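Local coordinates for protein putative polyketide synthase (Streptomyces coelicolor, PDB 1U0M) that condenses five malonyl-CoA units into a linear pentaketide and cyclises it to 1,3,6,8-tetrahydroxynaphthalene, a precursor of melanin and of naphthoquinone metabolites, at residues V171-C176 with D198-A203; S16-E21 with P89-R94; V79-A84 with G116-S121; R300-T305 with L318-R323. All coordinates share one frame; numbering follows the deposited sequence.

Contact 1. Residues V171-C176 with D198-A203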
loop_
_atom_site.group_PDB
_atom_site.type_symbol
_atom_site.label_atom_id
_atom_site.label_comp_id
_atom_site.label_asym_id
_atom_site.label_seq_id
_atom_site.Cartn_x
_atom_site.Cartn_y
_atom_site.Cartn_z
ATOM N N VAL A 171 11.981 3.012 -2.858
ATOM C CA VAL A 171 11.802 3.579 -4.190
ATOM C C VAL A 171 10.561 4.445 -4.225
ATOM O O VAL A 171 9.477 4.004 -3.865
ATOM C CB VAL A 171 11.640 2.501 -5.271
ATOM C CG1 VAL A 171 11.417 3.164 -6.618
ATOM C CG2 VAL A 171 12.868 1.616 -5.312
ATOM N N ALA A 172 10.736 5.690 -4.648
ATOM C CA ALA A 172 9.631 6.626 -4.761
ATOM C C ALA A 172 9.484 6.986 -6.242
ATOM O O ALA A 172 10.426 7.445 -6.876
ATOM C CB ALA A 172 9.921 7.867 -3.931
ATOM N N CYS A 173 8.303 6.766 -6.797
ATOM C CA CYS A 173 8.061 7.073 -8.202
ATOM C C CYS A 173 6.810 7.931 -8.293
ATOM O O CYS A 173 5.715 7.464 -8.003
ATOM C CB CYS A 173 7.874 5.777 -8.995
ATOM S SG CYS A 173 7.814 6.004 -10.772
ATOM N N GLU A 174 6.968 9.183 -8.701
ATOM C CA GLU A 174 5.828 10.080 -8.780
ATOM C C GLU A 174 5.725 10.870 -10.083
ATOM O O GLU A 174 6.576 11.707 -10.396
ATOM C CB GLU A 174 5.858 11.033 -7.578
ATOM C CG GLU A 174 5.919 10.315 -6.225
ATOM C CD GLU A 174 4.582 9.685 -5.815
ATOM O OE1 GLU A 174 3.738 9.454 -6.710
ATOM O OE2 GLU A 174 4.378 9.417 -4.602
ATOM N N PHE A 175 4.663 10.596 -10.838
ATOM C CA PHE A 175 4.399 11.272 -12.104
ATOM C C PHE A 175 3.112 12.074 -11.901
ATOM O O PHE A 175 2.060 11.752 -12.482
ATOM C CB PHE A 175 4.192 10.231 -13.211
ATOM C CG PHE A 175 5.385 9.341 -13.459
ATOM C CD1 PHE A 175 5.204 8.008 -13.831
ATOM C CD2 PHE A 175 6.685 9.838 -13.361
ATOM C CE1 PHE A 175 6.297 7.178 -14.105
ATOM C CE2 PHE A 175 7.791 9.016 -13.633
ATOM C CZ PHE A 175 7.594 7.684 -14.007
ATOM N N CYS A 176 3.205 13.138 -11.105
ATOM C CA CYS A 176 2.023 13.939 -10.772
ATOM C C CYS A 176 1.338 14.543 -11.988
ATOM O O CYS A 176 0.144 14.794 -11.960
ATOM C CB CYS A 176 2.376 15.047 -9.760
ATOM S SG CYS A 176 3.100 14.456 -8.192
ATOM N N ASP A 198 7.088 15.817 -11.646
ATOM C CA ASP A 198 7.404 14.393 -11.711
ATOM C C ASP A 198 8.857 14.141 -11.260
ATOM O O ASP A 198 9.769 14.887 -11.609
ATOM C CB ASP A 198 7.210 13.851 -13.128
ATOM C CG ASP A 198 5.809 14.102 -13.680
ATOM O OD1 ASP A 198 4.850 14.345 -12.915
ATOM O OD2 ASP A 198 5.674 14.038 -14.906
ATOM N N GLY A 199 9.058 13.087 -10.477
ATOM C CA GLY A 199 10.392 12.764 -9.984
ATOM C C GLY A 199 10.465 11.347 -9.445
ATOM O O GLY A 199 9.455 10.777 -9.032
ATOM N N ILE A 200 11.666 10.778 -9.451
ATOM C CA ILE A 200 11.884 9.420 -8.966
ATOM C C ILE A 200 13.062 9.365 -7.983
ATOM O O ILE A 200 14.143 9.867 -8.264
ATOM C CB ILE A 200 12.177 8.459 -10.134
ATOM C CG1 ILE A 200 11.012 8.477 -11.121
ATOM C CG2 ILE A 200 12.409 7.039 -9.598
ATOM C CD1 ILE A 200 11.278 7.747 -12.405
ATOM N N ALA A 201 12.841 8.749 -6.831
ATOM C CA ALA A 201 13.890 8.631 -5.828
ATOM C C ALA A 201 14.019 7.199 -5.337
ATOM O O ALA A 201 13.024 6.476 -5.226
ATOM C CB ALA A 201 13.597 9.556 -4.660
ATOM N N ALA A 202 15.256 6.806 -5.040
ATOM C CA ALA A 202 15.579 5.465 -4.552
ATOM C C ALA A 202 16.723 5.588 -3.557
ATOM O O ALA A 202 17.766 6.165 -3.866
ATOM C CB ALA A 202 15.991 4.564 -5.714
ATOM N N ALA A 203 16.524 5.051 -2.361
ATOM C CA ALA A 203 17.544 5.123 -1.329
ATOM C C ALA A 203 17.614 3.822 -0.563
ATOM O O ALA A 203 16.596 3.178 -0.313
ATOM C CB ALA A 203 17.244 6.267 -0.379
#

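Contact 2. Residues S16-E21 with P89-R94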
loop_
_atom_site.group_PDB
_atom_site.type_symbol
_atom_site.label_atom_id
_atom_site.label_comp_id
_atom_site.label_asym_id
_atom_site.label_seq_id
_atom_site.Cartn_x
_atom_site.Cartn_y
_atom_site.Cartn_z
ATOM N N SER A 16 19.311 8.479 -4.414
ATOM C CA SER A 16 19.580 8.789 -5.809
ATOM C C SER A 16 18.279 9.379 -6.385
ATOM O O SER A 16 17.189 8.857 -6.130
ATOM C CB SER A 16 19.972 7.499 -6.535
ATOM O OG SER A 16 20.684 7.760 -7.724
ATOM N N VAL A 17 18.383 10.470 -7.142
ATOM C CA VAL A 17 17.198 11.095 -7.720
ATOM C C VAL A 17 17.373 11.472 -9.189
ATOM O O VAL A 17 18.440 11.918 -9.609
ATOM C CB VAL A 17 16.786 12.370 -6.930
ATOM C CG1 VAL A 17 15.456 12.892 -7.444
ATOM C CG2 VAL A 17 16.691 12.065 -5.443
ATOM N N SER A 18 16.302 11.299 -9.958
ATOM C CA SER A 18 16.295 11.605 -11.386
ATOM C C SER A 18 14.914 12.143 -11.811
ATOM O O SER A 18 13.894 11.630 -11.371
ATOM C CB SER A 18 16.643 10.329 -12.161
ATOM O OG SER A 18 16.475 10.505 -13.547
ATOM N N VAL A 19 14.878 13.185 -12.643
ATOM C CA VAL A 19 13.607 13.758 -13.102
ATOM C C VAL A 19 13.559 13.743 -14.627
ATOM O O VAL A 19 14.593 13.739 -15.274
ATOM C CB VAL A 19 13.401 15.225 -12.602
ATOM C CG1 VAL A 19 13.293 15.261 -11.078
ATOM C CG2 VAL A 19 14.532 16.100 -13.070
ATOM N N PRO A 20 12.354 13.723 -15.219
ATOM C CA PRO A 20 12.198 13.699 -16.683
ATOM C C PRO A 20 12.753 14.926 -17.392
ATOM O O PRO A 20 12.910 15.985 -16.789
ATOM C CB PRO A 20 10.694 13.525 -16.873
ATOM C CG PRO A 20 10.127 14.226 -15.659
ATOM C CD PRO A 20 11.043 13.742 -14.549
ATOM N N GLU A 21 13.018 14.779 -18.685
ATOM C CA GLU A 21 13.626 15.846 -19.466
ATOM C C GLU A 21 12.773 17.027 -19.906
ATOM O O GLU A 21 13.310 18.054 -20.316
ATOM C CB GLU A 21 14.332 15.245 -20.688
ATOM C CG GLU A 21 13.460 14.412 -21.615
ATOM C CD GLU A 21 12.882 13.171 -20.947
ATOM O OE1 GLU A 21 13.582 12.541 -20.121
ATOM O OE2 GLU A 21 11.728 12.818 -21.262
ATOM N N PRO A 89 14.650 1.698 -12.957
ATOM C CA PRO A 89 15.880 0.891 -12.918
ATOM C C PRO A 89 17.196 1.652 -12.686
ATOM O O PRO A 89 17.931 1.374 -11.728
ATOM C CB PRO A 89 15.851 0.181 -14.263
ATOM C CG PRO A 89 14.394 -0.098 -14.427
ATOM C CD PRO A 89 13.760 1.224 -14.035
ATOM N N ALA A 90 17.492 2.607 -13.559
ATOM C CA ALA A 90 18.717 3.390 -13.436
ATOM C C ALA A 90 18.874 3.989 -12.052
ATOM O O ALA A 90 19.931 3.873 -11.429
ATOM C CB ALA A 90 18.732 4.491 -14.467
ATOM N N VAL A 91 17.819 4.629 -11.563
ATOM C CA VAL A 91 17.880 5.267 -10.259
ATOM C C VAL A 91 18.156 4.291 -9.131
ATOM O O VAL A 91 18.956 4.580 -8.244
ATOM C CB VAL A 91 16.586 6.047 -9.960
ATOM C CG1 VAL A 91 16.708 6.764 -8.621
ATOM C CG2 VAL A 91 16.326 7.050 -11.078
ATOM N N ILE A 92 17.491 3.141 -9.154
ATOM C CA ILE A 92 17.705 2.137 -8.119
ATOM C C ILE A 92 19.188 1.774 -8.110
ATOM O O ILE A 92 19.815 1.690 -7.055
ATOM C CB ILE A 92 16.853 0.871 -8.382
ATOM C CG1 ILE A 92 15.396 1.141 -7.991
ATOM C CG2 ILE A 92 17.408 -0.307 -7.603
ATOM C CD1 ILE A 92 14.445 0.009 -8.307
ATOM N N GLN A 93 19.741 1.576 -9.301
ATOM C CA GLN A 93 21.149 1.232 -9.452
ATOM C C GLN A 93 22.046 2.167 -8.641
ATOM O O GLN A 93 22.672 1.760 -7.659
ATOM C CB GLN A 93 21.552 1.316 -10.919
ATOM C CG GLN A 93 22.957 0.848 -11.162
ATOM C CD GLN A 93 23.109 -0.633 -10.880
ATOM O OE1 GLN A 93 22.633 -1.474 -11.649
ATOM N NE2 GLN A 93 23.760 -0.962 -9.765
ATOM N N ARG A 94 22.102 3.423 -9.071
ATOM C CA ARG A 94 22.912 4.436 -8.416
ATOM C C ARG A 94 22.703 4.480 -6.913
ATOM O O ARG A 94 23.555 4.983 -6.184
ATOM C CB ARG A 94 22.599 5.804 -9.018
ATOM C CG ARG A 94 23.127 5.973 -10.431
ATOM C CD ARG A 94 22.165 6.766 -11.270
ATOM N NE ARG A 94 21.633 7.900 -10.527
ATOM C CZ ARG A 94 20.671 8.690 -10.980
ATOM N NH1 ARG A 94 20.144 8.462 -12.177
ATOM N NH2 ARG A 94 20.235 9.694 -10.237
HETATM O O HOH W 1 21.299 10.954 -8.084
#

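Contact 3. Residues V79-A84 with G116-S121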
loop_
_atom_site.group_PDB
_atom_site.type_symbol
_atom_site.label_atom_id
_atom_site.label_comp_id
_atom_site.label_asym_id
_atom_site.label_seq_id
_atom_site.Cartn_x
_atom_site.Cartn_y
_atom_site.Cartn_z
ATOM N N VAL A 79 0.698 5.155 -19.703
ATOM C CA VAL A 79 1.899 5.986 -19.735
ATOM C C VAL A 79 2.663 5.835 -18.419
ATOM O O VAL A 79 3.894 5.785 -18.409
ATOM C CB VAL A 79 1.567 7.455 -19.912
ATOM C CG1 VAL A 79 2.850 8.270 -19.924
ATOM C CG2 VAL A 79 0.764 7.648 -21.182
ATOM N N TYR A 80 1.917 5.750 -17.317
ATOM C CA TYR A 80 2.512 5.607 -16.001
ATOM C C TYR A 80 3.427 4.398 -15.919
ATOM O O TYR A 80 4.582 4.548 -15.544
ATOM C CB TYR A 80 1.418 5.551 -14.916
ATOM C CG TYR A 80 1.923 5.185 -13.528
ATOM C CD1 TYR A 80 1.817 3.878 -13.049
ATOM C CD2 TYR A 80 2.571 6.125 -12.726
ATOM C CE1 TYR A 80 2.349 3.515 -11.812
ATOM C CE2 TYR A 80 3.111 5.772 -11.488
ATOM C CZ TYR A 80 2.998 4.464 -11.038
ATOM O OH TYR A 80 3.541 4.101 -9.819
ATOM N N GLU A 81 2.948 3.206 -16.286
ATOM C CA GLU A 81 3.816 2.031 -16.194
ATOM C C GLU A 81 4.954 2.013 -17.198
ATOM O O GLU A 81 6.046 1.555 -16.879
ATOM C CB GLU A 81 3.025 0.710 -16.274
ATOM C CG GLU A 81 2.231 0.454 -17.527
ATOM C CD GLU A 81 1.811 -1.014 -17.657
ATOM O OE1 GLU A 81 0.916 -1.317 -18.484
ATOM O OE2 GLU A 81 2.384 -1.868 -16.945
ATOM N N ARG A 82 4.721 2.514 -18.404
ATOM C CA ARG A 82 5.794 2.548 -19.396
ATOM C C ARG A 82 6.941 3.435 -18.917
ATOM O O ARG A 82 8.113 3.041 -18.983
ATOM C CB ARG A 82 5.295 3.103 -20.728
ATOM C CG ARG A 82 6.402 3.228 -21.782
ATOM C CD ARG A 82 5.968 4.119 -22.949
ATOM N NE ARG A 82 5.932 5.540 -22.602
ATOM C CZ ARG A 82 5.039 6.402 -23.079
ATOM N NH1 ARG A 82 4.103 5.981 -23.919
ATOM N NH2 ARG A 82 5.093 7.690 -22.734
ATOM N N GLU A 83 6.595 4.635 -18.438
ATOM C CA GLU A 83 7.594 5.593 -17.973
ATOM C C GLU A 83 8.331 5.134 -16.727
ATOM O O GLU A 83 9.482 5.501 -16.515
ATOM C CB GLU A 83 6.955 6.961 -17.700
ATOM C CG GLU A 83 6.408 7.694 -18.930
ATOM C CD GLU A 83 7.481 8.008 -19.962
ATOM O OE1 GLU A 83 8.653 8.211 -19.574
ATOM O OE2 GLU A 83 7.151 8.071 -21.161
ATOM N N ALA A 84 7.668 4.342 -15.897
ATOM C CA ALA A 84 8.287 3.854 -14.677
ATOM C C ALA A 84 9.231 2.688 -14.986
ATOM O O ALA A 84 10.267 2.515 -14.343
ATOM C CB ALA A 84 7.220 3.413 -13.703
ATOM N N GLY A 116 -0.442 6.780 -9.851
ATOM C CA GLY A 116 -0.917 5.830 -10.822
ATOM C C GLY A 116 -1.246 4.577 -10.056
ATOM O O GLY A 116 -0.916 4.455 -8.880
ATOM N N PHE A 117 -1.889 3.630 -10.711
ATOM C CA PHE A 117 -2.227 2.419 -10.021
ATOM C C PHE A 117 -2.036 1.165 -10.829
ATOM O O PHE A 117 -2.537 1.040 -11.941
ATOM C CB PHE A 117 -3.663 2.484 -9.512
ATOM C CG PHE A 117 -4.038 1.324 -8.673
ATOM C CD1 PHE A 117 -4.603 0.192 -9.243
ATOM C CD2 PHE A 117 -3.770 1.332 -7.302
ATOM C CE1 PHE A 117 -4.897 -0.913 -8.463
ATOM C CE2 PHE A 117 -4.062 0.224 -6.513
ATOM C CZ PHE A 117 -4.623 -0.893 -7.088
ATOM N N MET A 118 -1.297 0.228 -10.259
ATOM C CA MET A 118 -1.087 -1.035 -10.921
ATOM C C MET A 118 -0.982 -2.188 -9.923
ATOM O O MET A 118 -0.455 -2.037 -8.813
ATOM C CB MET A 118 0.137 -0.967 -11.856
ATOM C CG MET A 118 1.381 -0.271 -11.318
ATOM S SD MET A 118 2.724 -0.065 -12.582
ATOM C CE MET A 118 3.045 -1.807 -13.002
ATOM N N MET A 119 -1.554 -3.324 -10.304
ATOM C CA MET A 119 -1.499 -4.517 -9.486
ATOM C C MET A 119 -1.143 -5.678 -10.402
ATOM O O MET A 119 -1.865 -5.941 -11.368
ATOM C CB MET A 119 -2.836 -4.809 -8.824
ATOM C CG MET A 119 -2.807 -6.113 -8.080
ATOM S SD MET A 119 -4.328 -6.486 -7.272
ATOM C CE MET A 119 -4.225 -5.311 -6.022
ATOM N N PRO A 120 -0.015 -6.365 -10.126
ATOM C CA PRO A 120 0.904 -6.098 -9.003
ATOM C C PRO A 120 1.603 -4.747 -9.173
ATOM O O PRO A 120 1.595 -4.172 -10.253
ATOM C CB PRO A 120 1.939 -7.236 -9.097
ATOM C CG PRO A 120 1.370 -8.204 -10.082
ATOM C CD PRO A 120 0.569 -7.360 -11.034
ATOM N N SER A 121 2.227 -4.255 -8.116
ATOM C CA SER A 121 2.942 -2.996 -8.225
ATOM C C SER A 121 4.218 -3.323 -8.989
ATOM O O SER A 121 4.439 -4.482 -9.365
ATOM C CB SER A 121 3.278 -2.445 -6.851
ATOM O OG SER A 121 4.182 -3.295 -6.186
#

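Contact 4. Residues R300-T305 with L318-R323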
loop_
_atom_site.group_PDB
_atom_site.type_symbol
_atom_site.label_atom_id
_atom_site.label_comp_id
_atom_site.label_asym_id
_atom_site.label_seq_id
_atom_site.Cartn_x
_atom_site.Cartn_y
_atom_site.Cartn_z
ATOM N N ARG A 300 16.313 24.539 3.990
ATOM C CA ARG A 300 16.938 25.034 2.775
ATOM C C ARG A 300 16.925 23.969 1.686
ATOM O O ARG A 300 16.752 24.278 0.505
ATOM C CB ARG A 300 18.384 25.452 3.068
ATOM C CG ARG A 300 19.188 25.817 1.826
ATOM C CD ARG A 300 20.578 26.371 2.152
ATOM N NE ARG A 300 21.490 25.384 2.730
ATOM C CZ ARG A 300 21.493 25.009 4.007
ATOM N NH1 ARG A 300 20.627 25.539 4.861
ATOM N NH2 ARG A 300 22.370 24.106 4.430
ATOM N N PHE A 301 17.108 22.718 2.097
ATOM C CA PHE A 301 17.145 21.587 1.172
ATOM C C PHE A 301 15.767 21.233 0.630
ATOM O O PHE A 301 15.616 20.932 -0.552
ATOM C CB PHE A 301 17.771 20.381 1.877
ATOM C CG PHE A 301 19.189 20.615 2.307
ATOM C CD1 PHE A 301 20.235 20.498 1.395
ATOM C CD2 PHE A 301 19.477 21.009 3.610
ATOM C CE1 PHE A 301 21.544 20.773 1.772
ATOM C CE2 PHE A 301 20.784 21.286 3.996
ATOM C CZ PHE A 301 21.818 21.167 3.073
ATOM N N SER A 302 14.765 21.274 1.497
ATOM C CA SER A 302 13.404 20.973 1.085
ATOM C C SER A 302 12.982 22.028 0.072
ATOM O O SER A 302 12.562 21.710 -1.043
ATOM C CB SER A 302 12.466 21.024 2.291
ATOM O OG SER A 302 12.997 20.292 3.382
ATOM N N ARG A 303 13.114 23.289 0.472
ATOM C CA ARG A 303 12.742 24.401 -0.385
ATOM C C ARG A 303 13.492 24.365 -1.714
ATOM O O ARG A 303 12.993 24.857 -2.725
ATOM C CB ARG A 303 12.992 25.730 0.338
ATOM C CG ARG A 303 12.273 26.911 -0.302
ATOM C CD ARG A 303 12.271 28.166 0.575
ATOM N NE ARG A 303 11.543 27.984 1.831
ATOM C CZ ARG A 303 12.070 27.465 2.937
ATOM N NH1 ARG A 303 13.339 27.077 2.951
ATOM N NH2 ARG A 303 11.324 27.327 4.029
ATOM N N ALA A 304 14.682 23.776 -1.715
ATOM C CA ALA A 304 15.481 23.675 -2.932
ATOM C C ALA A 304 14.854 22.689 -3.921
ATOM O O ALA A 304 14.872 22.910 -5.137
ATOM C CB ALA A 304 16.896 23.232 -2.587
ATOM N N THR A 305 14.305 21.594 -3.403
ATOM C CA THR A 305 13.670 20.588 -4.256
ATOM C C THR A 305 12.429 21.192 -4.897
ATOM O O THR A 305 12.179 21.023 -6.092
ATOM C CB THR A 305 13.228 19.349 -3.441
ATOM O OG1 THR A 305 14.370 18.765 -2.807
ATOM C CG2 THR A 305 12.565 18.308 -4.344
ATOM N N LEU A 318 13.469 12.478 0.083
ATOM C CA LEU A 318 14.627 11.818 -0.492
ATOM C C LEU A 318 15.532 12.748 -1.286
ATOM O O LEU A 318 16.759 12.652 -1.196
ATOM C CB LEU A 318 14.170 10.653 -1.372
ATOM C CG LEU A 318 13.909 9.321 -0.655
ATOM C CD1 LEU A 318 13.058 9.545 0.582
ATOM C CD2 LEU A 318 13.237 8.342 -1.609
ATOM N N ASP A 319 14.936 13.647 -2.062
ATOM C CA ASP A 319 15.721 14.575 -2.861
ATOM C C ASP A 319 16.353 15.654 -1.986
ATOM O O ASP A 319 17.423 16.166 -2.304
ATOM C CB ASP A 319 14.851 15.210 -3.938
ATOM C CG ASP A 319 15.617 16.184 -4.798
ATOM O OD1 ASP A 319 15.713 17.371 -4.421
ATOM O OD2 ASP A 319 16.132 15.753 -5.852
ATOM N N ALA A 320 15.685 16.006 -0.890
ATOM C CA ALA A 320 16.215 17.013 0.021
ATOM C C ALA A 320 17.493 16.424 0.592
ATOM O O ALA A 320 18.529 17.084 0.625
ATOM C CB ALA A 320 15.224 17.306 1.136
ATOM N N LEU A 321 17.414 15.172 1.033
ATOM C CA LEU A 321 18.580 14.486 1.569
ATOM C C LEU A 321 19.654 14.477 0.505
ATOM O O LEU A 321 20.791 14.863 0.760
ATOM C CB LEU A 321 18.255 13.042 1.935
ATOM C CG LEU A 321 17.885 12.740 3.383
ATOM C CD1 LEU A 321 17.704 11.237 3.537
ATOM C CD2 LEU A 321 18.977 13.239 4.319
ATOM N N ARG A 322 19.290 14.036 -0.692
ATOM C CA ARG A 322 20.241 13.982 -1.787
ATOM C C ARG A 322 20.988 15.311 -1.918
ATOM O O ARG A 322 22.167 15.337 -2.269
ATOM C CB ARG A 322 19.521 13.634 -3.096
ATOM C CG ARG A 322 20.444 13.363 -4.280
ATOM C CD ARG A 322 20.751 14.640 -5.042
ATOM N NE ARG A 322 19.626 15.057 -5.875
ATOM C CZ ARG A 322 19.354 16.319 -6.196
ATOM N NH1 ARG A 322 20.118 17.306 -5.750
ATOM N NH2 ARG A 322 18.315 16.598 -6.965
ATOM N N ARG A 323 20.307 16.415 -1.625
ATOM C CA ARG A 323 20.934 17.729 -1.720
ATOM C C ARG A 323 21.782 18.030 -0.491
ATOM O O ARG A 323 22.694 18.861 -0.538
ATOM C CB ARG A 323 19.873 18.815 -1.895
ATOM C CG ARG A 323 19.196 18.803 -3.253
ATOM C CD ARG A 323 17.956 19.672 -3.249
ATOM N NE ARG A 323 17.140 19.438 -4.434
ATOM C CZ ARG A 323 17.309 20.058 -5.595
ATOM N NH1 ARG A 323 18.267 20.964 -5.732
ATOM N NH2 ARG A 323 16.526 19.763 -6.624
#

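Contact 1. Residues V171-C176 with D198-A203
Four backbone hydrogen bonds zip Val171-Phe175 to Asp198-Ala202 as antiparallel neighbours. Ala172 and Ala201 form one hydrogen-bonded pair; the Ala172 N to Ala201 O bond is very short at 2.5 Å, straight, and nearly along the C=O axis. Glu174 and Gly199 form the next, with Gly199 N giving to Glu174 O at 2.8 Å in the carbonyl plane. Between these pairs Cys173 faces Ile200 in a non-hydrogen-bonded pair, and Ile200 CA lies 3.2 Å from Ala172 O in a CA-H...O contact.

On the face carrying Cys173, Phe175 and Ile200, the isoleucine swings CG1 anti to its carbonyl carbon, which brings CD1 to 3.9 Å from Phe175 CE2 while CG1 rests 4.1 Å from Cys173 SG. Asp198 CB meets the edge of the Phe175 ring, and its OD2 is fixed by Ser177 OG and Val61 N. On the other face the Ala172 and Ala201 methyls touch, and Glu174 bends away at chi2 (-75°) to bond Ser314, Thr115 and Cys114.

In the central sheet of this thiolase fold, strand 108-112 lies beyond Val171-Phe175 and strand 11-18 beyond Asp198-Ala203. Helix 73-99 covers the Ile200 face and helix 315-326 the alanine face.

Contact 2. Residues S16-E21 with P89-R94
Arg94 folds back over the strand through two bends, at chi2 (143°, well off a staggered value) and at chi3, and this puts its guanidinium beside Ser16-Ser18. NH2 donates to Val17 O at 2.9 Å. The acceptor lies in the guanidinium plane, yet the donor stands above the carbonyl plane rather than on a lone pair, and the bond is bent to 130° at the hydrogen. A water bridges the same two residues: it accepts from Arg94 NH2 at 2.7 Å and from Val17 N at 3.1 Å, so NH2 and the two polar backbone atoms of Val17 are tied together at the guanidinium edge.

Ser16 holds OG anti to its backbone N, which brings the hydroxyl oxygen to 3.0 Å from both Arg94 NE and Arg94 CB. The contact is a strand of the central sheet lying under helix 73-99, which belongs to an outer helical layer of the alpha-beta-alpha-beta-alpha thiolase fold; strand 16-18 runs roughly against the helix, at 155°. Residues Ser16 and Ser18 point up at the helix, while Val17 points away, toward helix 315-326.

Val91 meets both serines, one with each branch. CG1, anti to the backbone N, comes to 3.3 Å from Ser16 O. CG2, anti to the carbonyl carbon, presses on Ser18 CB at 3.5 Å, tighter than usual for two carbons. Ser18 also has OG anti to its N, and its CB approaches the edge of the Arg94 guanidinium near NH1. Beyond the strand, Glu21 forms a salt bridge with Arg87 of the same helix.

Contact 3. Residues V79-A84 with G116-S121
Helix 73-99 here packs against the loop that leads from strand 108-112 to helix 122-129, a loop that also forms part of the dimer interface of this chalcone synthase-like enzyme. The main element is a CH-pi contact. Gly116 CA sits over the centre of the Tyr80 ring, 3.8 Å from the centroid and only 4° off the ring normal. Tyr80 sets CG anti to its backbone N (chi1 171°), so the ring reaches out from the helix toward Gly116. A CB on Gly116 would point at the ring, 2.5 Å from Tyr80 CG.

Met118 CG lies in the ring plane at the edge, 3.9 Å from Tyr80 CE1, and SD reaches the same carbon at 3.7 Å in an oblique Met-aromatic contact. The crowded chi1 (43°) and an extended chi2 bring SD to 3.8 Å from Glu81 CB; the bend at chi3 then turns CE toward Glu81 CB and OE2.

At the far end of the ring Tyr80 OH bonds Ser113 OG. Across the subunit boundary, Phe117 stacks on Phe239 of the second subunit and Met118 O accepts from Gln143 of that subunit. A leucine in place of Tyr80 would remove the flat face under Gly116 and the hydroxyl bonded to Ser113, and would probably loosen the seating of this loop.

Between the two segments the contact is therefore one of dispersion and weak C-H and sulfur interactions with an aromatic ring; the stronger polar links of the tyrosine and of the loop backbone go to Ser113, to Asn77 earlier in the helix and to the partner subunit.

Contact 4. Residues R300-T305 with L318-R323
In the C-terminal thiolase-like half, the helical segments 300-305 and 318-323 cross at 116°, their axes approaching to 8.2 Å, and a polar cluster sits beside an apolar pair. The polar part centres on Asp319 OD1, gripped by two donors. Thr305 OG1 gives to its anti lone pair at 2.5 Å, and Arg323 NE, one turn further along helix 315-326, gives to its syn lone pair at 2.5 Å. Arg322 NH2 takes the other oxygen, OD2, so the carboxylate is probably held ionised.

Arg323 extends from CG to NE and lays one guanidinium face over the backbone of the other helix, with Ala304 O 3.7 Å above its centre; NH2 forms a salt bridge to Glu308. A leucine in place of Arg323 would remove one of the two donors to Asp319 OD1 and the bridge to Glu308, and would probably weaken the grip of the two helices.

The apolar pair is Phe301 CB on Ala320 CB at 4.1 Å. The phenyl ring turns its edge to a carbonyl, with Phe301 CE1 3.2 Å from Arg323 O. Strand 276-278 touches Phe301 and Ala320, helix 281-291 lies against Ser302, and strand 11-18 meets Asp319 through Val17.

Contact 1 is the middle of the set. Strand 11-18 of contact 2 continues its sheet, with Ala202 O 2.8 Å from Ser16 N in a probable hydrogen bond. Contact 3 meets it at Phe175, whose CD1 lies 3.4 Å from Tyr80 CD2, and contact 4 through Leu318, whose CD2 is 3.3 Å from Ala201 CB. Contacts 2 and 3 share helix 73-99, while contacts 3 and 4 lie on opposite sides of the chain's centre, about 26 Å apart between centres. Between side chains, Cys146, the probable active-site cysteine, is about 7 Å from Cys176 of contact 1, which borders a polyethylene glycol probably from the crystallisation liquor, and about 11 Å from Thr305 of contact 4.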